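Local coordinates for protein dTDP-4-dehydrorhamnose reductase (Sulfolobus tokodaii, PDB 2GGS) that binds NADPH in a Rossmann-type fold and probably uses it to reduce dTDP-4-dehydrorhamnose, at residues A[86-89]-A[90-94]; A[191-194]-A[195-199]; A[253-256]-A[257-261]. All blocks are in the same frame, centred on the assembly; numbering follows the deposited sequence.

Overall arrangement
Each of the three contacts is a short run of a helix flanking the central parallel sheet, in contact 3 with the turn that ends it, part buried and part at the surface. Contact 1, on helix 77-97, stands apart, its centre about 22 Å from that of contact 2 and about 29 Å from that of contact 3. Its apolar side faces strand 60-63 and helix 129-141, while a histidine and two arginines mark its polar side. Contact 2, on helix 186-199, is the most apolar and lies against strands 101-107 and 147-151. Contact 3, the short helix 253-258 and the turn after it, is more exposed and packs on contact 2, where E195 takes the backbone N-H groups of S260 and T261.

Contact 1 (A[86-89]-A[90-94]); sequences EAVR and HIVRA
R89 and H90, neighbours on helix 77-97, bury more surface in this contact than any other residues, and their flat groups approach obliquely. NH2 of R89 lies 3.8 Å from CE1 of H90, with the guanidinium and ring planes 60° apart, so the two groups touch without stacking. The imidazole is turned back along the helix because its CG sits beside its own backbone N (chi1 -65°). This brings CD2 of H90 to 3.3 Å from the carbonyl O of E86, which meets the ring at its edge. Farther round the ring a water lies in its plane, 2.6 Å from NE2 of H90, and donates to OE2 of E86 at 2.8 Å, bridging two side chains one turn apart. ND1 is hydrogen-bonded to E50 and the ring stacks on F46, so a histidine, polar at two points and flat, suits a place between helices.

In this Rossmann-type fold the helix covers one side of the parallel sheet, and its apolar residues face inward: I91 packs on I61 and on L43, which belongs to the NADPH site. Beside them V88 and V92 form an i/i+4 pair, CG1 of V88 lying 4.3 Å from CG2 of V92. Their branched side chains suit the side turned to Q143 and helix 129-141.

R89 and R93 run side by side, both bent at chi3. NH1 of R89 lies over one face of the R93 guanidinium, 4.1 Å from NH1 of R93, with the planes 63° apart; this approach of like charges is probably eased by the salt bridge from R93 to E50.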
ATOM      1  N   GLU A  86      -7.494  13.762   3.510  1.00 14.96           N
ATOM      2  CA  GLU A  86      -8.252  14.401   4.591  1.00 16.73           C
ATOM      3  C   GLU A  86      -8.740  13.399   5.657  1.00 16.53           C
ATOM      4  O   GLU A  86      -8.759  13.741   6.814  1.00 16.97           O
ATOM      5  CB  GLU A  86      -9.447  15.191   4.012  1.00 17.62           C
ATOM      6  CG  GLU A  86      -9.955  16.257   4.992  1.00 19.82           C
ATOM      7  CD  GLU A  86     -10.885  17.256   4.329  1.00 25.31           C
ATOM      8  OE1 GLU A  86     -11.296  17.013   3.172  1.00 25.58           O
ATOM      9  OE2 GLU A  86     -11.191  18.267   4.994  1.00 28.84           O
ATOM     10  N   ALA A  87      -9.104  12.179   5.265  1.00 17.09           N
ATOM     11  CA  ALA A  87      -9.571  11.161   6.219  1.00 15.69           C
ATOM     12  C   ALA A  87      -8.517  10.916   7.273  1.00 16.70           C
ATOM     13  O   ALA A  87      -8.843  10.652   8.439  1.00 16.88           O
ATOM     14  CB  ALA A  87      -9.957   9.849   5.512  1.00 16.44           C
ATOM     15  N   VAL A  88      -7.237  11.004   6.843  1.00 15.69           N
ATOM     16  CA  VAL A  88      -6.122  10.762   7.764  1.00 15.71           C
ATOM     17  C   VAL A  88      -6.137  11.786   8.895  1.00 15.12           C
ATOM     18  O   VAL A  88      -5.829  11.449  10.045  1.00 15.03           O
ATOM     19  CB  VAL A  88      -4.750  10.748   7.040  1.00 15.28           C
ATOM     20  CG1 VAL A  88      -3.626  10.425   8.062  1.00 15.02           C
ATOM     21  CG2 VAL A  88      -4.750   9.723   5.931  1.00 14.98           C
ATOM     22  N   ARG A  89      -6.481  13.043   8.580  1.00 15.08           N
ATOM     23  CA  ARG A  89      -6.553  14.068   9.613  1.00 17.20           C
ATOM     24  C   ARG A  89      -7.538  13.633  10.717  1.00 16.50           C
ATOM     25  O   ARG A  89      -7.302  13.798  11.938  1.00 17.69           O
ATOM     26  CB  ARG A  89      -6.973  15.413   9.026  1.00 17.86           C
ATOM     27  CG  ARG A  89      -6.920  16.491  10.121  1.00 18.45           C
ATOM     28  CD  ARG A  89      -7.040  17.907   9.567  1.00 27.76           C
ATOM     29  NE  ARG A  89      -8.426  18.342   9.463  1.00 28.82           N
ATOM     30  CZ  ARG A  89      -9.114  18.926  10.437  1.00 31.75           C
ATOM     31  NH1 ARG A  89      -8.568  19.126  11.638  1.00 34.87           N
ATOM     32  NH2 ARG A  89     -10.370  19.280  10.210  1.00 33.42           N
ATOM     33  N   HIS A  90      -8.637  13.054  10.287  1.00 16.91           N
ATOM     34  CA  HIS A  90      -9.673  12.675  11.222  1.00 17.28           C
ATOM     35  C   HIS A  90      -9.359  11.375  11.971  1.00 17.46           C
ATOM     36  O   HIS A  90      -9.706  11.221  13.116  1.00 17.63           O
ATOM     37  CB  HIS A  90     -11.010  12.642  10.474  1.00 17.28           C
ATOM     38  CG  HIS A  90     -11.419  13.994   9.997  1.00 18.16           C
ATOM     39  ND1 HIS A  90     -12.036  14.899  10.833  1.00 21.64           N
ATOM     40  CD2 HIS A  90     -11.265  14.625   8.806  1.00 20.76           C
ATOM     41  CE1 HIS A  90     -12.273  16.020  10.168  1.00 23.55           C
ATOM     42  NE2 HIS A  90     -11.800  15.892   8.945  1.00 22.18           N
ATOM     43  N   ILE A  91      -8.676  10.446  11.316  1.00 17.17           N
ATOM     44  CA  ILE A  91      -8.179   9.282  12.004  1.00 17.25           C
ATOM     45  C   ILE A  91      -7.202   9.674  13.126  1.00 16.72           C
ATOM     46  O   ILE A  91      -7.316   9.212  14.245  1.00 16.58           O
ATOM     47  CB  ILE A  91      -7.486   8.327  10.998  1.00 16.34           C
ATOM     48  CG1 ILE A  91      -8.541   7.729  10.060  1.00 17.07           C
ATOM     49  CG2 ILE A  91      -6.741   7.234  11.760  1.00 16.64           C
ATOM     50  CD1 ILE A  91      -7.899   6.885   8.912  1.00 17.55           C
ATOM     51  N   VAL A  92      -6.275  10.565  12.816  1.00 17.27           N
ATOM     52  CA  VAL A  92      -5.316  11.057  13.817  1.00 18.75           C
ATOM     53  C   VAL A  92      -6.037  11.772  14.989  1.00 18.42           C
ATOM     54  O   VAL A  92      -5.736  11.502  16.153  1.00 19.15           O
ATOM     55  CB  VAL A  92      -4.263  11.948  13.175  1.00 18.69           C
ATOM     56  CG1 VAL A  92      -3.434  12.659  14.242  1.00 20.80           C
ATOM     57  CG2 VAL A  92      -3.371  11.068  12.264  1.00 18.86           C
ATOM     58  N   ARG A  93      -7.005  12.638  14.656  1.00 18.78           N
ATOM     59  CA  ARG A  93      -7.709  13.397  15.692  1.00 19.50           C
ATOM     60  C   ARG A  93      -8.462  12.501  16.686  1.00 19.97           C
ATOM     61  O   ARG A  93      -8.262  12.591  17.909  1.00 19.76           O
ATOM     62  CB  ARG A  93      -8.658  14.421  15.078  1.00 19.85           C
ATOM     63  CG  ARG A  93      -9.186  15.363  16.137  1.00 21.14           C
ATOM     64  CD  ARG A  93      -9.778  16.577  15.505  1.00 28.14           C
ATOM     65  NE  ARG A  93     -10.975  16.269  14.739  1.00 28.45           N
ATOM     66  CZ  ARG A  93     -11.782  17.208  14.252  1.00 31.67           C
ATOM     67  NH1 ARG A  93     -11.500  18.483  14.473  1.00 32.85           N
ATOM     68  NH2 ARG A  93     -12.869  16.895  13.564  1.00 31.62           N
ATOM     69  N   ALA A  94      -9.319  11.636  16.153  1.00 20.30           N
ATOM     70  CA  ALA A  94     -10.034  10.639  16.964  1.00 19.95           C
ATOM     71  C   ALA A  94      -9.125   9.666  17.688  1.00 21.29           C
ATOM     72  O   ALA A  94      -9.354   9.352  18.874  1.00 21.85           O
ATOM     73  CB  ALA A  94     -11.034   9.901  16.100  1.00 20.19           C
TER
HETATM   74  O   HOH W   1     -12.492  17.919   7.438  1.00 31.71           O

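Contact 2 (A[191-194]-A[195-199]); sequences SAIL and ELLEL
Successive i to i+4 backbone bonds join 191-194 to 195-199 within helix 186-199, from E195 N to S191 O through L197 N to I193 O at 2.9 Å, while the last, E198 N to L194 O at 3.5 Å, is weak. I193 and L197 share one side of the helix, and CG2 of I193 lies 4.4 Å from CG of L197. With chi1 at -73°, L197 swings its CG back over the preceding turn, to 3.3 Å from the carbonyl O of I193. L196 is folded in the same sense, its CG 3.5 Å from A192 O. These branched apolar residues suit a helix laid against the parallel sheet of a Rossmann-type fold: I193 reaches I105, I149 and L12, a residue of the NADPH site, while L197 meets Y101 and V103. L196 also meets I149, whereas L194 packs on L19 and L20 of helix 11-20.

E195 reaches the turn after helix 253-258, while E198 is exposed. CB of E195 lies 3.4 Å from A192 O, and the side chain extends beyond CG to a carboxylate gripped by the N-H groups of S260 and T261. Apolar contacts thus hold this helix to the sheet, whereas the carboxylate of E195, with one backbone donor for each oxygen, ties it to that turn; those donors would be expected to favour its ionised form.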
ATOM      1  N   SER A 191       2.945  -9.537   7.127  1.00 15.48           N
ATOM      2  CA  SER A 191       3.827 -10.195   8.097  1.00 17.13           C
ATOM      3  C   SER A 191       4.819  -9.181   8.707  1.00 16.02           C
ATOM      4  O   SER A 191       5.044  -9.196   9.939  1.00 16.63           O
ATOM      5  CB  SER A 191       4.542 -11.372   7.448  1.00 17.81           C
ATOM      6  OG  SER A 191       5.428 -11.963   8.392  1.00 25.91           O
ATOM      7  N   ALA A 192       5.377  -8.297   7.877  1.00 14.86           N
ATOM      8  CA  ALA A 192       6.273  -7.250   8.377  1.00 15.22           C
ATOM      9  C   ALA A 192       5.566  -6.309   9.312  1.00 15.65           C
ATOM     10  O   ALA A 192       6.075  -5.967  10.379  1.00 16.08           O
ATOM     11  CB  ALA A 192       6.910  -6.498   7.237  1.00 16.18           C
ATOM     12  N   ILE A 193       4.345  -5.895   8.926  1.00 14.59           N
ATOM     13  CA  ILE A 193       3.602  -4.952   9.735  1.00 16.63           C
ATOM     14  C   ILE A 193       3.277  -5.547  11.111  1.00 16.77           C
ATOM     15  O   ILE A 193       3.464  -4.866  12.137  1.00 18.87           O
ATOM     16  CB  ILE A 193       2.339  -4.440   8.974  1.00 14.76           C
ATOM     17  CG1 ILE A 193       2.787  -3.538   7.809  1.00 16.02           C
ATOM     18  CG2 ILE A 193       1.376  -3.664   9.947  1.00 17.70           C
ATOM     19  CD1 ILE A 193       1.680  -3.206   6.749  1.00 17.85           C
ATOM     20  N   LEU A 194       2.878  -6.826  11.146  1.00 17.61           N
ATOM     21  CA  LEU A 194       2.676  -7.529  12.410  1.00 19.74           C
ATOM     22  C   LEU A 194       3.919  -7.436  13.314  1.00 20.03           C
ATOM     23  O   LEU A 194       3.799  -7.156  14.511  1.00 20.28           O
ATOM     24  CB  LEU A 194       2.356  -8.991  12.182  1.00 21.20           C
ATOM     25  CG  LEU A 194       1.290  -9.622  13.097  1.00 24.57           C
ATOM     26  CD1 LEU A 194       1.134 -11.109  12.881  1.00 25.70           C
ATOM     27  CD2 LEU A 194       1.514  -9.319  14.556  1.00 29.91           C
ATOM     28  N   GLU A 195       5.092  -7.686  12.754  1.00 21.00           N
ATOM     29  CA  GLU A 195       6.337  -7.585  13.561  1.00 22.75           C
ATOM     30  C   GLU A 195       6.551  -6.177  14.092  1.00 22.55           C
ATOM     31  O   GLU A 195       6.967  -5.958  15.248  1.00 23.95           O
ATOM     32  CB  GLU A 195       7.554  -7.960  12.721  1.00 23.23           C
ATOM     33  CG  GLU A 195       8.045  -9.357  12.900  1.00 28.13           C
ATOM     34  CD  GLU A 195       9.399  -9.546  12.275  1.00 30.72           C
ATOM     35  OE1 GLU A 195      10.414  -9.216  12.940  1.00 32.28           O
ATOM     36  OE2 GLU A 195       9.438 -10.009  11.115  1.00 32.26           O
ATOM     37  N   LEU A 196       6.299  -5.202  13.234  1.00 21.93           N
ATOM     38  CA  LEU A 196       6.482  -3.803  13.582  1.00 23.06           C
ATOM     39  C   LEU A 196       5.586  -3.385  14.739  1.00 24.73           C
ATOM     40  O   LEU A 196       6.004  -2.631  15.615  1.00 25.20           O
ATOM     41  CB  LEU A 196       6.233  -2.907  12.363  1.00 21.79           C
ATOM     42  CG  LEU A 196       7.410  -2.842  11.395  1.00 22.90           C
ATOM     43  CD1 LEU A 196       7.048  -2.100  10.090  1.00 21.53           C
ATOM     44  CD2 LEU A 196       8.618  -2.216  12.075  1.00 21.80           C
ATOM     45  N   LEU A 197       4.342  -3.870  14.710  1.00 26.15           N
ATOM     46  CA  LEU A 197       3.338  -3.575  15.736  1.00 28.68           C
ATOM     47  C   LEU A 197       3.813  -3.887  17.127  1.00 29.91           C
ATOM     48  O   LEU A 197       3.729  -3.027  18.015  1.00 29.48           O
ATOM     49  CB  LEU A 197       2.066  -4.389  15.488  1.00 28.68           C
ATOM     50  CG  LEU A 197       1.218  -3.917  14.316  1.00 29.79           C
ATOM     51  CD1 LEU A 197      -0.208  -4.404  14.491  1.00 29.44           C
ATOM     52  CD2 LEU A 197       1.254  -2.407  14.215  1.00 27.85           C
ATOM     53  N   GLU A 198       4.254  -5.136  17.306  1.00 30.99           N
ATOM     54  CA  GLU A 198       4.760  -5.617  18.579  1.00 33.38           C
ATOM     55  C   GLU A 198       5.800  -4.643  19.088  1.00 32.84           C
ATOM     56  O   GLU A 198       5.831  -4.362  20.274  1.00 33.78           O
ATOM     57  CB  GLU A 198       5.348  -7.066  18.502  1.00 33.47           C
ATOM     58  CG  GLU A 198       5.431  -7.735  17.105  1.00 35.72           C
ATOM     59  CD  GLU A 198       6.735  -8.570  16.841  1.00 35.76           C
ATOM     60  OE1 GLU A 198       6.627  -9.821  16.645  1.00 37.81           O
ATOM     61  OE2 GLU A 198       7.856  -7.977  16.787  1.00 35.55           O
ATOM     62  N   LEU A 199       6.626  -4.116  18.173  1.00 31.95           N
ATOM     63  CA  LEU A 199       7.747  -3.225  18.499  1.00 30.96           C
ATOM     64  C   LEU A 199       7.371  -1.783  18.832  1.00 31.27           C
ATOM     65  O   LEU A 199       8.195  -1.054  19.385  1.00 31.49           O
ATOM     66  CB  LEU A 199       8.789  -3.236  17.374  1.00 30.37           C
ATOM     67  CG  LEU A 199       9.476  -4.574  17.089  1.00 30.34           C
ATOM     68  CD1 LEU A 199      10.315  -4.491  15.846  1.00 29.75           C
ATOM     69  CD2 LEU A 199      10.312  -5.063  18.280  1.00 31.24           C
TER

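Contact 3 (A[253-256]-A[257-261]); sequences SRAR and KILST
In both I258 and L259 the first torsion (chi1 -70° and -56°) sets the branch leading from CB, CG1 in the one and CG in the other, beside the residue's own backbone N, folding I258 back over the carbonyl of R254 and L259 over that of A255. The terminal CD1 of I258 consequently lies 3.3 Å from the carbonyl O of R254, the same oxygen that accepts the N-H of I258. L259 does likewise: its CG is 3.4 Å from A255 O, and its CD1 is 4.3 Å from CB of A255, an apolar i/i+4 pair. A small alanine suits this side, which faces V207, F263 and I205 of strand 203-206, while the longer leucine reaches A192 and L196 on helix 186-199.

K257 carries the largest share of the contact on the outer side. Its aliphatic stem does the touching, CG lying 3.5 Å from S253 O, and the chain then runs extended to a bend at chi4 that leads the amine away; a long, flexible residue suits such an exposed place. R256 is extended too, and its guanidinium finds a salt bridge with E210 and a cation-pi contact with Y264.

Helix 253-258 is short, and the chain leaves helical geometry at L259, whose N still bonds to A255 O at 2.8 Å, with an N-H...O angle of 158°. After that the carbonyls of R256 and L259 come near each other. A water lies 2.7 Å from R256 O and 2.6 Å from L259 O, where it could serve either carbonyl, though it cannot be assigned to both with certainty. The chemistry thus differs from side to side: apolar pairs hold the helix to strand 203-206 and helix 186-199, whereas the charge of R256 is met by E210.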
ATOM      1  N   SER A 253      16.609  -0.781   3.864  1.00 16.84           N
ATOM      2  CA  SER A 253      17.717  -1.297   4.717  1.00 18.45           C
ATOM      3  C   SER A 253      17.405  -1.228   6.197  1.00 17.62           C
ATOM      4  O   SER A 253      17.726  -2.168   6.936  1.00 18.63           O
ATOM      5  CB  SER A 253      19.048  -0.599   4.406  1.00 18.20           C
ATOM      6  OG  SER A 253      19.414  -0.790   3.042  1.00 20.90           O
ATOM      7  N   ARG A 254      16.761  -0.139   6.649  1.00 16.86           N
ATOM      8  CA  ARG A 254      16.458   0.003   8.076  1.00 17.81           C
ATOM      9  C   ARG A 254      15.565  -1.121   8.567  1.00 18.08           C
ATOM     10  O   ARG A 254      15.778  -1.684   9.644  1.00 17.08           O
ATOM     11  CB  ARG A 254      15.857   1.371   8.408  1.00 17.16           C
ATOM     12  CG  ARG A 254      16.818   2.543   8.151  1.00 21.75           C
ATOM     13  CD  ARG A 254      16.420   3.729   9.002  1.00 25.95           C
ATOM     14  NE  ARG A 254      17.268   4.888   8.727  1.00 32.82           N
ATOM     15  CZ  ARG A 254      17.950   5.563   9.645  1.00 37.98           C
ATOM     16  NH1 ARG A 254      17.892   5.196  10.930  1.00 40.33           N
ATOM     17  NH2 ARG A 254      18.692   6.616   9.279  1.00 38.11           N
ATOM     18  N   ALA A 255      14.522  -1.428   7.783  1.00 16.68           N
ATOM     19  CA  ALA A 255      13.571  -2.446   8.158  1.00 17.73           C
ATOM     20  C   ALA A 255      14.178  -3.837   8.100  1.00 18.09           C
ATOM     21  O   ALA A 255      13.791  -4.711   8.876  1.00 19.17           O
ATOM     22  CB  ALA A 255      12.297  -2.372   7.246  1.00 18.34           C
ATOM     23  N   ARG A 256      15.100  -4.038   7.160  1.00 17.84           N
ATOM     24  CA  ARG A 256      15.799  -5.312   7.023  1.00 19.04           C
ATOM     25  C   ARG A 256      16.610  -5.568   8.272  1.00 19.37           C
ATOM     26  O   ARG A 256      16.675  -6.703   8.687  1.00 20.55           O
ATOM     27  CB  ARG A 256      16.689  -5.368   5.788  1.00 18.60           C
ATOM     28  CG  ARG A 256      15.934  -5.507   4.484  1.00 21.16           C
ATOM     29  CD  ARG A 256      16.868  -6.010   3.376  1.00 22.17           C
ATOM     30  NE  ARG A 256      16.330  -5.780   2.020  1.00 23.94           N
ATOM     31  CZ  ARG A 256      16.925  -6.187   0.901  1.00 26.30           C
ATOM     32  NH1 ARG A 256      18.091  -6.836   0.969  1.00 24.91           N
ATOM     33  NH2 ARG A 256      16.363  -5.948  -0.281  1.00 25.45           N
ATOM     34  N   LYS A 257      17.161  -4.525   8.890  1.00 20.01           N
ATOM     35  CA  LYS A 257      17.837  -4.715  10.197  1.00 21.11           C
ATOM     36  C   LYS A 257      16.868  -5.028  11.342  1.00 21.24           C
ATOM     37  O   LYS A 257      17.073  -5.938  12.120  1.00 20.65           O
ATOM     38  CB  LYS A 257      18.709  -3.517  10.553  1.00 22.63           C
ATOM     39  CG  LYS A 257      19.774  -3.230   9.509  1.00 24.34           C
ATOM     40  CD  LYS A 257      20.611  -2.030   9.927  1.00 28.68           C
ATOM     41  CE  LYS A 257      21.690  -1.730   8.881  1.00 28.87           C
ATOM     42  NZ  LYS A 257      22.569  -2.909   8.691  1.00 33.58           N
ATOM     43  N   ILE A 258      15.772  -4.283  11.413  1.00 19.99           N
ATOM     44  CA  ILE A 258      14.806  -4.394  12.505  1.00 20.74           C
ATOM     45  C   ILE A 258      14.046  -5.722  12.511  1.00 19.95           C
ATOM     46  O   ILE A 258      13.827  -6.357  13.557  1.00 20.03           O
ATOM     47  CB  ILE A 258      13.804  -3.228  12.419  1.00 20.94           C
ATOM     48  CG1 ILE A 258      14.494  -1.920  12.777  1.00 23.03           C
ATOM     49  CG2 ILE A 258      12.558  -3.479  13.313  1.00 21.99           C
ATOM     50  CD1 ILE A 258      13.856  -0.691  12.144  1.00 27.11           C
ATOM     51  N   LEU A 259      13.616  -6.142  11.328  1.00 21.33           N
ATOM     52  CA  LEU A 259      12.708  -7.252  11.234  1.00 22.32           C
ATOM     53  C   LEU A 259      13.424  -8.571  10.986  1.00 23.75           C
ATOM     54  O   LEU A 259      14.435  -8.635  10.258  1.00 22.80           O
ATOM     55  CB  LEU A 259      11.685  -6.972  10.130  1.00 21.85           C
ATOM     56  CG  LEU A 259      10.924  -5.659  10.330  1.00 22.58           C
ATOM     57  CD1 LEU A 259       9.963  -5.468   9.183  1.00 21.22           C
ATOM     58  CD2 LEU A 259      10.166  -5.595  11.668  1.00 24.00           C
ATOM     59  N   SER A 260      12.884  -9.631  11.578  1.00 25.45           N
ATOM     60  CA  SER A 260      13.463 -10.969  11.379  1.00 27.87           C
ATOM     61  C   SER A 260      13.133 -11.552  10.019  1.00 28.56           C
ATOM     62  O   SER A 260      14.010 -12.145   9.361  1.00 29.89           O
ATOM     63  CB  SER A 260      13.000 -11.927  12.465  1.00 28.62           C
ATOM     64  OG  SER A 260      13.347 -11.386  13.717  1.00 32.64           O
ATOM     65  N   THR A 261      11.881 -11.362   9.609  1.00 28.11           N
ATOM     66  CA  THR A 261      11.307 -11.983   8.406  1.00 28.39           C
ATOM     67  C   THR A 261      11.827 -11.404   7.084  1.00 26.10           C
ATOM     68  O   THR A 261      12.023 -10.196   6.969  1.00 26.31           O
ATOM     69  CB  THR A 261       9.757 -11.878   8.406  1.00 28.89           C
ATOM     70  OG1 THR A 261       9.209 -12.823   7.470  1.00 31.80           O
ATOM     71  CG2 THR A 261       9.245 -10.421   8.055  1.00 30.28           C
TER
HETATM   72  O   HOH W   2      17.034  -8.653  10.474  1.00  8.00           O